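PDB 3HYI: protein DUF199/WhiA from Thermotoga maritima, which probably binds DNA and takes part in cell division and chromosome segregation, joining a degenerate LAGLIDADG homing endonuclease domain to a C-terminal helix-turn-helix domain. Local coordinates for residues Y132-N137 / K176-F181; F155-G160 / L170-I175; A231-K236 / V254-K259; E246-V251 / Y278-R283. All coordinates share one frame; numbering follows the deposited sequence. Where two conformers were deposited one is given.

Contacts 1 and 2 belong to the LAGLIDADG-like part of the chain, contacts 3 and 4 to the C-terminal helix-turn-helix domain. The first two touch, with centres about 6 Å apart: strands 134-138 and 168-172 are neighbours in one antiparallel sheet, and helix 175-184 follows the second strand. Contacts 3 and 4 share helix 246-257, whose C-terminal end meets helix 207-238 and whose start meets helix 274-288; their centres lie about 10 Å apart. Between the two pairs the chain is drawn out, centre-to-centre distances being about 60 to 62 Å. A bound sodium ion lies about 9 Å from the side chain of Leu256 and about 11 Å from that of Val251.

Contact 1: Y132-N137 / K176-F181; sequences YHLEIN and KDILVF
Leu134 and Ile136 of strand 134-138, in the antiparallel sheet of the LAGLIDADG-like fold, pack on Ile178 and Phe181 of helix 175-184, which covers this part of the sheet. The short strand and helix axes approach to 10.4 Å at 61°, and the elements touch through apolar side chains, with no hydrogen bond between the segments. The main touch is Leu134 on the Phe181 ring. Leu134 holds CG anti to the backbone N (chi1 -177°), and both methyls beyond it touch the ring: CD2 stands over one face, offset toward the rim, 4.1 Å from the ring centroid in a CH-pi contact, while CD1 comes to 3.6 Å from Phe181 CD2. The two side chains cross at about a right angle. Farther along the strand, Ile136 CD1 reaches the far end of the ring at Phe181 CZ, 3.9 Å away, approaching obliquely. Phe119, Leu118 and Leu115 of helix 108-122 also pack on Leu134, Ile136 and Phe181, respectively. Away from the helix, His133, just before the strand, donates from NE2 in its ring plane to the anti lone pair of Glu135 OE1 at 3.0 Å, and Lys169 makes a salt bridge to the same oxygen. One helical turn before Phe181, Ile178 lays CG1 4.0 Å from Leu134 CB and brings CD1 to 3.8 Å from the backbone N of His133.

Contact 2: F155-G160 / L170-I175; sequences FNINAG and LYIKSI
Gly160 and Tyr171 form an antiparallel hydrogen-bonded pair, joined by two backbone bonds: Gly160 N to Tyr171 O at 3.0 Å, and Tyr171 N to Gly160 O, also 3.0 Å and straighter, with 165° at the hydrogen. Leu170 CA adds a C-H...O contact to the glycine oxygen. Tyr171 CG sits between the backbone N and the carbonyl carbon (chi1 75°), and Gly160 CA lies over one face of the ring, 4.1 Å from the centroid, in a CH-pi contact. Next to this pair, Ile157 CG2 meets Ile172 CD1 at 3.8 Å, the two side chains crossing at about a right angle. A water then bridges the backbones where they diverge, donating to Asn158 O at 2.6 Å and accepting from Lys173 N at 2.9 Å. Farther out, Asp177 OD2 accepts from Asn158 N, while Ser174 OG caps helix 175-184 at Asp177 N. The contact lies at the start of the hairpin of strands 160-163 and 168-172, at the edge of the LAGLIDADG-like sheet. Two backbone bonds, the CH-pi contact and a bridging water thus join the chains mainly through backbone atoms, with the tyrosine ring lying against the glycine.

Contact 3: A231-K236 / V254-K259; sequences AIELIK and VRLRNK
Helix 207-238 and the C-terminal turn of helix 246-257 come together at Ile232 and Leu256, whose CA atoms are 7.4 Å apart; the second helix ends directly afterwards, Asn258 being the first residue to leave helical geometry. Both helices belong to the C-terminal helix-turn-helix domain, and the contact packs the end of the shorter one against the long one. Ile232 carries it with two branches. Its CG2 lies 3.8 Å from Leu256 CD1, the two side chains sliding past each other in opposite directions, while its CD1 presses on the aliphatic base of Arg255, 3.4 Å from CG, the chains crossing at about a right angle. Leu256, with CG anti to its backbone N (chi1 -153°), points its methyls at the long helix. Glu233 crosses the same leucine obliquely; its bend at chi2 (-82°) places CD 3.9 Å from Leu256 CD1. Lys236 CD lies 4.2 Å from Leu256 CD2, a looser touch. At the solvent-facing margin, Glu233 OE2 and Lys259 NZ form a long salt bridge of 3.9 Å, so any attraction there is probably weak. Beyond its contact with Ile232, the arginine turns away through bends at chi2 and chi3. Its NH1 bonds to Gln228 OE1 of the long helix, while NH2 bonds to the chain leaving the shorter helix, at Leu261 O and Asn258 O. Arg255 NH2 meets Asn258 O in the carbonyl plane, on a lone pair, at 2.9 Å, and Asn258 ND2 returns to Val254 O at 2.8 Å.

Contact 4: E246-V251 / Y278-R283; sequences EDLRRV and YSKLKR
Asp247 holds CG between its backbone N and carbonyl carbon (chi1 65°), and from there OD2 meets both Lys280 and Arg283 of the facing helix. The lysine chain bends at chi3 and again at chi4 (-62°), which sets NZ 3.1 Å from Asp247 OD2 on the anti lone pair. Arg283 NH2 donates to the same oxygen at 2.8 Å from the syn side, somewhat out of the carboxylate plane, with a bent angle of 130° at the hydrogen. One oxygen therefore accepts from two cationic groups in a salt-bridge network, an arrangement that would be expected to stabilise the aspartate's negative charge. Leu248 packs on the arginine: its CD2 sits over one guanidinium face, offset toward the rim and 3.4 Å from Arg283 NH2, while OD2 of Asp247 approaches that group at its edge. These residues join the start of helix 246-257 to helix 274-288, which lies within the predicted helix-turn-helix DNA-binding motif; the two helical segments run nearly perpendicular, their axes 9.7 Å apart. The buried side of the interface is formed by apolar groups and the aliphatic part of Lys280. Val251 uses both methyls: CG2 comes to 3.6 Å from Lys280 CD, the side chains crossing at about a right angle, and CG1 meets Leu281 CD2 at 3.9 Å. Ile284 packs on both Leu248 and Val251, and Leu263 of helix 263-268 touches Leu281.

Contact 1: Y132-N137 / K176-F181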
# COMPACT_ATOMS: atom_id res chain seq x y z
N TYR A 132 1.23 1.35 1.95
CA TYR A 132 2.05 0.54 2.83
C TYR A 132 2.86 1.49 3.70
O TYR A 132 3.87 2.04 3.26
CB TYR A 132 2.97 -0.39 2.03
CG TYR A 132 2.27 -1.49 1.27
CD1 TYR A 132 1.02 -1.98 1.67
CD2 TYR A 132 2.86 -2.07 0.15
CE1 TYR A 132 0.39 -3.00 0.98
CE2 TYR A 132 2.23 -3.09 -0.55
CZ TYR A 132 1.00 -3.55 -0.13
OH TYR A 132 0.36 -4.56 -0.80
N HIS A 133 2.40 1.68 4.93
CA HIS A 133 3.06 2.60 5.85
C HIS A 133 2.73 2.30 7.31
O HIS A 133 1.57 2.31 7.71
CB HIS A 133 2.66 4.04 5.53
CG HIS A 133 3.51 5.07 6.23
ND1 HIS A 133 4.84 5.27 5.92
CD2 HIS A 133 3.21 5.96 7.20
CE1 HIS A 133 5.32 6.23 6.68
NE2 HIS A 133 4.35 6.67 7.46
N LEU A 134 3.77 2.03 8.08
CA LEU A 134 3.67 1.94 9.53
C LEU A 134 4.76 2.83 10.10
O LEU A 134 5.92 2.73 9.69
CB LEU A 134 3.85 0.49 10.00
CG LEU A 134 3.69 0.27 11.51
CD1 LEU A 134 3.13 -1.12 11.80
CD2 LEU A 134 5.01 0.49 12.25
N GLU A 135 4.39 3.72 11.01
CA GLU A 135 5.33 4.70 11.54
C GLU A 135 5.38 4.71 13.06
O GLU A 135 4.43 4.31 13.72
CB GLU A 135 4.99 6.11 11.03
CG GLU A 135 3.61 6.61 11.42
CD GLU A 135 3.37 8.05 11.01
OE1 GLU A 135 3.72 8.41 9.87
OE2 GLU A 135 2.84 8.82 11.84
N ILE A 136 6.52 5.16 13.59
CA ILE A 136 6.68 5.42 15.02
C ILE A 136 7.33 6.79 15.18
O ILE A 136 8.44 7.02 14.69
CB ILE A 136 7.55 4.34 15.70
CG1 ILE A 136 6.75 3.05 15.86
CG2 ILE A 136 8.02 4.82 17.07
CD1 ILE A 136 7.59 1.88 16.36
N ASN A 137 6.63 7.69 15.86
CA ASN A 137 7.14 9.03 16.14
C ASN A 137 7.90 9.06 17.46
O ASN A 137 7.44 8.47 18.45
CB ASN A 137 6.00 10.05 16.17
CG ASN A 137 5.47 10.37 14.79
OD1 ASN A 137 5.56 11.51 14.33
ND2 ASN A 137 4.91 9.37 14.12
N LYS A 176 5.50 -6.95 3.90
CA LYS A 176 6.04 -8.13 4.57
C LYS A 176 6.53 -7.78 5.97
O LYS A 176 6.12 -8.40 6.95
CB LYS A 176 7.18 -8.74 3.75
CG LYS A 176 7.70 -10.06 4.31
N ASP A 177 7.39 -6.77 6.05
CA ASP A 177 7.96 -6.31 7.33
C ASP A 177 6.89 -5.78 8.29
O ASP A 177 7.01 -5.95 9.50
CB ASP A 177 9.01 -5.21 7.09
CG ASP A 177 10.28 -5.74 6.45
OD1 ASP A 177 10.44 -6.97 6.34
OD2 ASP A 177 11.14 -4.92 6.06
N ILE A 178 5.86 -5.14 7.73
CA ILE A 178 4.74 -4.62 8.52
C ILE A 178 3.98 -5.75 9.22
O ILE A 178 3.65 -5.65 10.40
CB ILE A 178 3.77 -3.79 7.65
CG1 ILE A 178 4.39 -2.43 7.32
CG2 ILE A 178 2.44 -3.59 8.35
CD1 ILE A 178 3.63 -1.65 6.27
N LEU A 179 3.71 -6.83 8.49
CA LEU A 179 3.02 -7.99 9.05
C LEU A 179 3.84 -8.67 10.15
O LEU A 179 3.29 -9.10 11.17
CB LEU A 179 2.67 -9.00 7.95
CG LEU A 179 1.54 -8.57 7.02
CD1 LEU A 179 1.45 -9.47 5.80
CD2 LEU A 179 0.21 -8.53 7.78
N VAL A 180 5.15 -8.78 9.94
CA VAL A 180 6.07 -9.33 10.94
C VAL A 180 6.04 -8.48 12.21
O VAL A 180 5.95 -9.01 13.32
CB VAL A 180 7.53 -9.38 10.42
CG1 VAL A 180 8.47 -9.86 11.52
CG2 VAL A 180 7.63 -10.28 9.19
N PHE A 181 6.12 -7.17 12.02
CA PHE A 181 6.06 -6.20 13.11
C PHE A 181 4.76 -6.35 13.89
O PHE A 181 4.78 -6.46 15.12
CB PHE A 181 6.17 -4.78 12.55
CG PHE A 181 6.19 -3.71 13.60
CD1 PHE A 181 7.40 -3.24 14.11
CD2 PHE A 181 5.01 -3.16 14.08
CE1 PHE A 181 7.42 -2.25 15.08
CE2 PHE A 181 5.02 -2.17 15.05
CZ PHE A 181 6.23 -1.71 15.55

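Contact 2: F155-G160 / L170-I175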
# COMPACT_ATOMS: atom_id res chain seq x y z
N PHE A 155 14.38 -9.09 13.82
CA PHE A 155 13.30 -9.44 12.89
C PHE A 155 13.64 -9.25 11.41
O PHE A 155 12.78 -9.47 10.55
CB PHE A 155 12.04 -8.64 13.24
CG PHE A 155 11.53 -8.90 14.63
CD1 PHE A 155 10.79 -10.04 14.90
CD2 PHE A 155 11.79 -8.01 15.66
CE1 PHE A 155 10.31 -10.29 16.18
CE2 PHE A 155 11.32 -8.25 16.95
CZ PHE A 155 10.58 -9.39 17.21
N ASN A 156 14.87 -8.84 11.10
CA ASN A 156 15.28 -8.52 9.73
C ASN A 156 14.34 -7.50 9.07
O ASN A 156 14.07 -7.56 7.87
CB ASN A 156 15.37 -9.80 8.88
CG ASN A 156 16.14 -9.59 7.59
OD1 ASN A 156 17.28 -9.12 7.59
ND2 ASN A 156 15.52 -9.94 6.47
N ILE A 157 13.85 -6.56 9.88
CA ILE A 157 12.96 -5.50 9.39
C ILE A 157 13.80 -4.28 9.03
O ILE A 157 14.52 -3.75 9.88
CB ILE A 157 11.88 -5.13 10.43
CG1 ILE A 157 10.81 -6.22 10.50
CG2 ILE A 157 11.22 -3.79 10.08
CD1 ILE A 157 9.79 -6.01 11.62
N ASN A 158 13.71 -3.86 7.78
CA ASN A 158 14.37 -2.64 7.32
C ASN A 158 13.42 -1.46 7.48
O ASN A 158 12.29 -1.49 7.00
CB ASN A 158 14.79 -2.77 5.85
CG ASN A 158 15.85 -3.82 5.64
OD1 ASN A 158 16.97 -3.71 6.16
ND2 ASN A 158 15.52 -4.86 4.88
N ALA A 159 13.89 -0.43 8.18
CA ALA A 159 13.10 0.77 8.42
C ALA A 159 13.92 2.02 8.12
O ALA A 159 15.12 2.05 8.39
CB ALA A 159 12.61 0.78 9.85
N GLY A 160 13.26 3.03 7.56
CA GLY A 160 13.89 4.32 7.29
C GLY A 160 13.56 5.35 8.36
O GLY A 160 12.76 5.08 9.25
N LEU A 170 10.20 6.98 12.45
CA LEU A 170 10.72 5.71 11.97
C LEU A 170 9.59 5.07 11.16
O LEU A 170 8.45 5.04 11.62
CB LEU A 170 11.11 4.82 13.15
CG LEU A 170 12.12 3.70 12.89
CD1 LEU A 170 12.48 3.01 14.20
CD2 LEU A 170 11.56 2.70 11.90
N TYR A 171 9.88 4.58 9.96
CA TYR A 171 8.83 4.01 9.10
C TYR A 171 9.20 2.70 8.42
O TYR A 171 10.36 2.46 8.07
CB TYR A 171 8.36 5.04 8.06
CG TYR A 171 9.32 5.27 6.92
CD1 TYR A 171 9.22 4.53 5.74
CD2 TYR A 171 10.33 6.22 7.01
CE1 TYR A 171 10.10 4.74 4.69
CE2 TYR A 171 11.21 6.43 5.96
CZ TYR A 171 11.09 5.69 4.81
OH TYR A 171 11.96 5.89 3.76
N ILE A 172 8.19 1.84 8.25
CA ILE A 172 8.31 0.58 7.52
C ILE A 172 7.37 0.63 6.33
O ILE A 172 6.18 0.90 6.48
CB ILE A 172 7.91 -0.62 8.41
CG1 ILE A 172 8.77 -0.68 9.68
CG2 ILE A 172 8.03 -1.93 7.64
CD1 ILE A 172 8.22 -1.62 10.73
N LYS A 173 7.91 0.38 5.13
CA LYS A 173 7.13 0.45 3.89
C LYS A 173 6.88 -0.92 3.23
O LYS A 173 6.00 -1.05 2.39
CB LYS A 173 7.80 1.39 2.90
CG LYS A 173 9.21 0.99 2.50
CD LYS A 173 9.66 1.70 1.24
CE LYS A 173 10.89 1.04 0.66
NZ LYS A 173 11.49 1.83 -0.45
N SER A 174 7.68 -1.92 3.59
CA SER A 174 7.46 -3.29 3.12
C SER A 174 6.26 -3.89 3.84
O SER A 174 6.23 -3.95 5.07
CB SER A 174 8.70 -4.15 3.38
OG SER A 174 8.40 -5.53 3.26
N ILE A 175 5.27 -4.35 3.08
CA ILE A 175 4.08 -4.99 3.65
C ILE A 175 4.44 -6.30 4.36
O ILE A 175 3.76 -6.70 5.31
CB ILE A 175 2.98 -5.23 2.59
CG1 ILE A 175 1.63 -5.53 3.26
CG2 ILE A 175 3.37 -6.35 1.63
CD1 ILE A 175 1.14 -4.45 4.21
O HOH W 1 10.50 -0.91 5.15

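Contact 3: A231-K236 / V254-K259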
# COMPACT_ATOMS: atom_id res chain seq x y z
N ALA A 231 -10.55 -8.04 -50.14
CA ALA A 231 -11.75 -7.28 -50.51
C ALA A 231 -11.44 -6.20 -51.55
O ALA A 231 -12.19 -6.01 -52.50
CB ALA A 231 -12.38 -6.65 -49.27
N ILE A 232 -10.33 -5.50 -51.36
CA ILE A 232 -9.89 -4.46 -52.30
C ILE A 232 -9.52 -5.05 -53.66
O ILE A 232 -9.82 -4.46 -54.69
CB ILE A 232 -8.68 -3.69 -51.73
CG1 ILE A 232 -9.10 -2.88 -50.50
CG2 ILE A 232 -8.10 -2.75 -52.77
CD1 ILE A 232 -7.95 -2.38 -49.68
N GLU A 233 -8.89 -6.23 -53.65
CA GLU A 233 -8.48 -6.91 -54.88
C GLU A 233 -9.68 -7.33 -55.72
O GLU A 233 -9.68 -7.19 -56.94
CB GLU A 233 -7.62 -8.15 -54.58
CG GLU A 233 -6.37 -7.91 -53.73
CD GLU A 233 -5.18 -7.40 -54.52
OE1 GLU A 233 -5.39 -6.70 -55.53
OE2 GLU A 233 -4.03 -7.70 -54.11
N LEU A 234 -10.70 -7.87 -55.05
CA LEU A 234 -11.94 -8.29 -55.72
C LEU A 234 -12.64 -7.12 -56.40
O LEU A 234 -13.08 -7.23 -57.54
CB LEU A 234 -12.89 -8.96 -54.73
CG LEU A 234 -12.51 -10.36 -54.25
CD1 LEU A 234 -13.34 -10.75 -53.04
CD2 LEU A 234 -12.68 -11.38 -55.37
N ILE A 235 -12.74 -6.00 -55.68
CA ILE A 235 -13.38 -4.79 -56.19
C ILE A 235 -12.60 -4.23 -57.37
O ILE A 235 -13.19 -3.81 -58.37
CB ILE A 235 -13.48 -3.70 -55.09
CG1 ILE A 235 -14.47 -4.11 -54.00
CG2 ILE A 235 -13.90 -2.36 -55.69
CD1 ILE A 235 -14.39 -3.25 -52.76
N LYS A 236 -11.27 -4.22 -57.25
CA LYS A 236 -10.39 -3.76 -58.32
C LYS A 236 -10.59 -4.59 -59.58
O LYS A 236 -10.68 -4.05 -60.68
CB LYS A 236 -8.93 -3.82 -57.87
CG LYS A 236 -7.93 -3.41 -58.95
CD LYS A 236 -6.53 -3.25 -58.39
CE LYS A 236 -5.51 -3.15 -59.51
NZ LYS A 236 -4.22 -2.55 -59.04
N VAL A 254 -4.65 3.35 -50.39
CA VAL A 254 -3.66 3.46 -49.32
C VAL A 254 -3.37 2.11 -48.65
O VAL A 254 -2.22 1.79 -48.37
CB VAL A 254 -4.08 4.52 -48.26
CG1 VAL A 254 -3.36 4.30 -46.94
CG2 VAL A 254 -3.81 5.92 -48.78
N ARG A 255 -4.42 1.32 -48.41
CA ARG A 255 -4.25 -0.04 -47.88
C ARG A 255 -3.43 -0.91 -48.85
O ARG A 255 -2.51 -1.61 -48.44
CB ARG A 255 -5.61 -0.69 -47.63
CG ARG A 255 -5.57 -2.17 -47.23
CD ARG A 255 -5.28 -2.38 -45.75
NE ARG A 255 -3.87 -2.22 -45.40
CZ ARG A 255 -3.37 -2.34 -44.18
NH1 ARG A 255 -4.15 -2.63 -43.14
NH2 ARG A 255 -2.08 -2.17 -43.98
N LEU A 256 -3.79 -0.85 -50.13
CA LEU A 256 -3.17 -1.70 -51.15
C LEU A 256 -1.71 -1.33 -51.38
O LEU A 256 -0.87 -2.20 -51.63
CB LEU A 256 -3.95 -1.61 -52.47
CG LEU A 256 -3.88 -2.83 -53.39
CD1 LEU A 256 -4.52 -4.04 -52.72
CD2 LEU A 256 -4.56 -2.54 -54.72
N ARG A 257 -1.40 -0.04 -51.27
CA ARG A 257 -0.04 0.46 -51.46
C ARG A 257 0.79 0.33 -50.18
O ARG A 257 2.03 0.36 -50.24
CB ARG A 257 -0.07 1.91 -51.94
CG ARG A 257 -0.63 2.07 -53.34
CD ARG A 257 -0.63 3.53 -53.80
NE ARG A 257 -1.33 3.69 -55.08
N ASN A 258 0.13 0.21 -49.03
CA ASN A 258 0.81 0.08 -47.74
C ASN A 258 0.22 -1.07 -46.94
O ASN A 258 -0.52 -0.85 -45.98
CB ASN A 258 0.67 1.37 -46.93
CG ASN A 258 1.14 2.60 -47.69
OD1 ASN A 258 2.28 3.03 -47.53
ND2 ASN A 258 0.26 3.17 -48.51
N LYS A 259 0.58 -2.30 -47.30
CA LYS A 259 -0.10 -3.49 -46.77
C LYS A 259 0.37 -3.93 -45.39
O LYS A 259 -0.29 -4.76 -44.76
CB LYS A 259 0.05 -4.67 -47.72
CG LYS A 259 -0.14 -4.31 -49.17
CD LYS A 259 -0.69 -5.47 -49.96
CE LYS A 259 -0.08 -5.54 -51.34
NZ LYS A 259 -0.88 -6.41 -52.24

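Contact 4: E246-V251 / Y278-R283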
# COMPACT_ATOMS: atom_id res chain seq x y z
N GLU A 246 -15.60 8.34 -53.52
CA GLU A 246 -14.28 8.97 -53.38
C GLU A 246 -13.54 8.60 -52.10
O GLU A 246 -12.36 8.25 -52.14
CB GLU A 246 -14.42 10.50 -53.46
N ASP A 247 -14.24 8.65 -50.96
CA ASP A 247 -13.60 8.42 -49.66
C ASP A 247 -13.19 6.96 -49.44
O ASP A 247 -12.19 6.68 -48.78
CB ASP A 247 -14.48 8.91 -48.51
CG ASP A 247 -15.79 8.15 -48.39
OD1 ASP A 247 -16.39 7.82 -49.43
OD2 ASP A 247 -16.21 7.90 -47.24
N LEU A 248 -13.97 6.03 -49.99
CA LEU A 248 -13.61 4.61 -49.96
C LEU A 248 -12.48 4.31 -50.94
O LEU A 248 -11.67 3.41 -50.71
CB LEU A 248 -14.82 3.74 -50.28
CG LEU A 248 -16.00 3.81 -49.31
CD1 LEU A 248 -17.01 2.70 -49.64
CD2 LEU A 248 -15.56 3.71 -47.86
N ARG A 249 -12.43 5.05 -52.04
CA ARG A 249 -11.42 4.84 -53.07
C ARG A 249 -10.01 5.12 -52.56
O ARG A 249 -9.09 4.34 -52.82
CB ARG A 249 -11.70 5.71 -54.29
CG ARG A 249 -10.68 5.57 -55.39
CD ARG A 249 -11.04 6.45 -56.56
NE ARG A 249 -10.91 7.86 -56.20
CZ ARG A 249 -9.77 8.55 -56.26
NH1 ARG A 249 -8.65 7.99 -56.70
NH2 ARG A 249 -9.76 9.83 -55.90
N ARG A 250 -9.85 6.23 -51.84
CA ARG A 250 -8.55 6.61 -51.28
C ARG A 250 -8.09 5.62 -50.21
O ARG A 250 -6.90 5.33 -50.11
CB ARG A 250 -8.62 8.01 -50.68
CG ARG A 250 -8.87 9.10 -51.70
CD ARG A 250 -8.69 10.48 -51.08
NE ARG A 250 -9.79 10.83 -50.19
CZ ARG A 250 -10.98 11.28 -50.59
NH1 ARG A 250 -11.26 11.42 -51.88
NH2 ARG A 250 -11.92 11.58 -49.68
N VAL A 251 -9.04 5.12 -49.42
CA VAL A 251 -8.75 4.15 -48.36
C VAL A 251 -8.31 2.80 -48.95
O VAL A 251 -7.40 2.16 -48.42
CB VAL A 251 -9.98 3.95 -47.44
CG1 VAL A 251 -9.78 2.76 -46.50
CG2 VAL A 251 -10.26 5.22 -46.65
N TYR A 278 -11.15 2.42 -40.19
CA TYR A 278 -11.63 1.08 -39.96
C TYR A 278 -13.09 0.90 -40.40
O TYR A 278 -13.45 -0.14 -40.95
CB TYR A 278 -11.46 0.71 -38.49
CG TYR A 278 -11.99 -0.64 -38.19
CD1 TYR A 278 -11.37 -1.77 -38.71
CD2 TYR A 278 -13.15 -0.80 -37.44
CE1 TYR A 278 -11.87 -3.04 -38.46
CE2 TYR A 278 -13.66 -2.06 -37.18
CZ TYR A 278 -13.01 -3.17 -37.69
OH TYR A 278 -13.52 -4.42 -37.43
N SER A 279 -13.93 1.91 -40.15
CA SER A 279 -15.33 1.89 -40.57
C SER A 279 -15.42 1.84 -42.10
O SER A 279 -16.26 1.15 -42.66
CB SER A 279 -16.07 3.12 -40.06
OG SER A 279 -16.05 3.18 -38.65
N LYS A 280 -14.53 2.58 -42.75
CA LYS A 280 -14.49 2.62 -44.21
C LYS A 280 -14.03 1.30 -44.82
O LYS A 280 -14.54 0.88 -45.85
CB LYS A 280 -13.57 3.74 -44.68
CG LYS A 280 -14.23 5.09 -44.59
CD LYS A 280 -13.24 6.19 -44.87
CE LYS A 280 -13.58 7.42 -44.07
NZ LYS A 280 -14.92 7.96 -44.43
N LEU A 281 -13.05 0.67 -44.17
CA LEU A 281 -12.60 -0.66 -44.57
C LEU A 281 -13.71 -1.70 -44.43
O LEU A 281 -13.82 -2.61 -45.26
CB LEU A 281 -11.36 -1.07 -43.77
CG LEU A 281 -10.06 -0.41 -44.22
CD1 LEU A 281 -8.99 -0.52 -43.14
CD2 LEU A 281 -9.57 -1.01 -45.54
N LYS A 282 -14.53 -1.57 -43.38
CA LYS A 282 -15.68 -2.47 -43.18
C LYS A 282 -16.70 -2.33 -44.32
O LYS A 282 -17.26 -3.33 -44.78
CB LYS A 282 -16.36 -2.19 -41.84
CG LYS A 282 -15.49 -2.52 -40.63
N ARG A 283 -16.94 -1.10 -44.75
CA ARG A 283 -17.81 -0.84 -45.90
C ARG A 283 -17.26 -1.46 -47.18
O ARG A 283 -18.01 -2.04 -47.97
CB ARG A 283 -17.99 0.66 -46.12
CG ARG A 283 -18.88 1.34 -45.10
CD ARG A 283 -19.51 2.60 -45.67
NE ARG A 283 -18.62 3.76 -45.57
CZ ARG A 283 -18.58 4.78 -46.43
NH1 ARG A 283 -19.36 4.81 -47.51
NH2 ARG A 283 -17.74 5.78 -46.22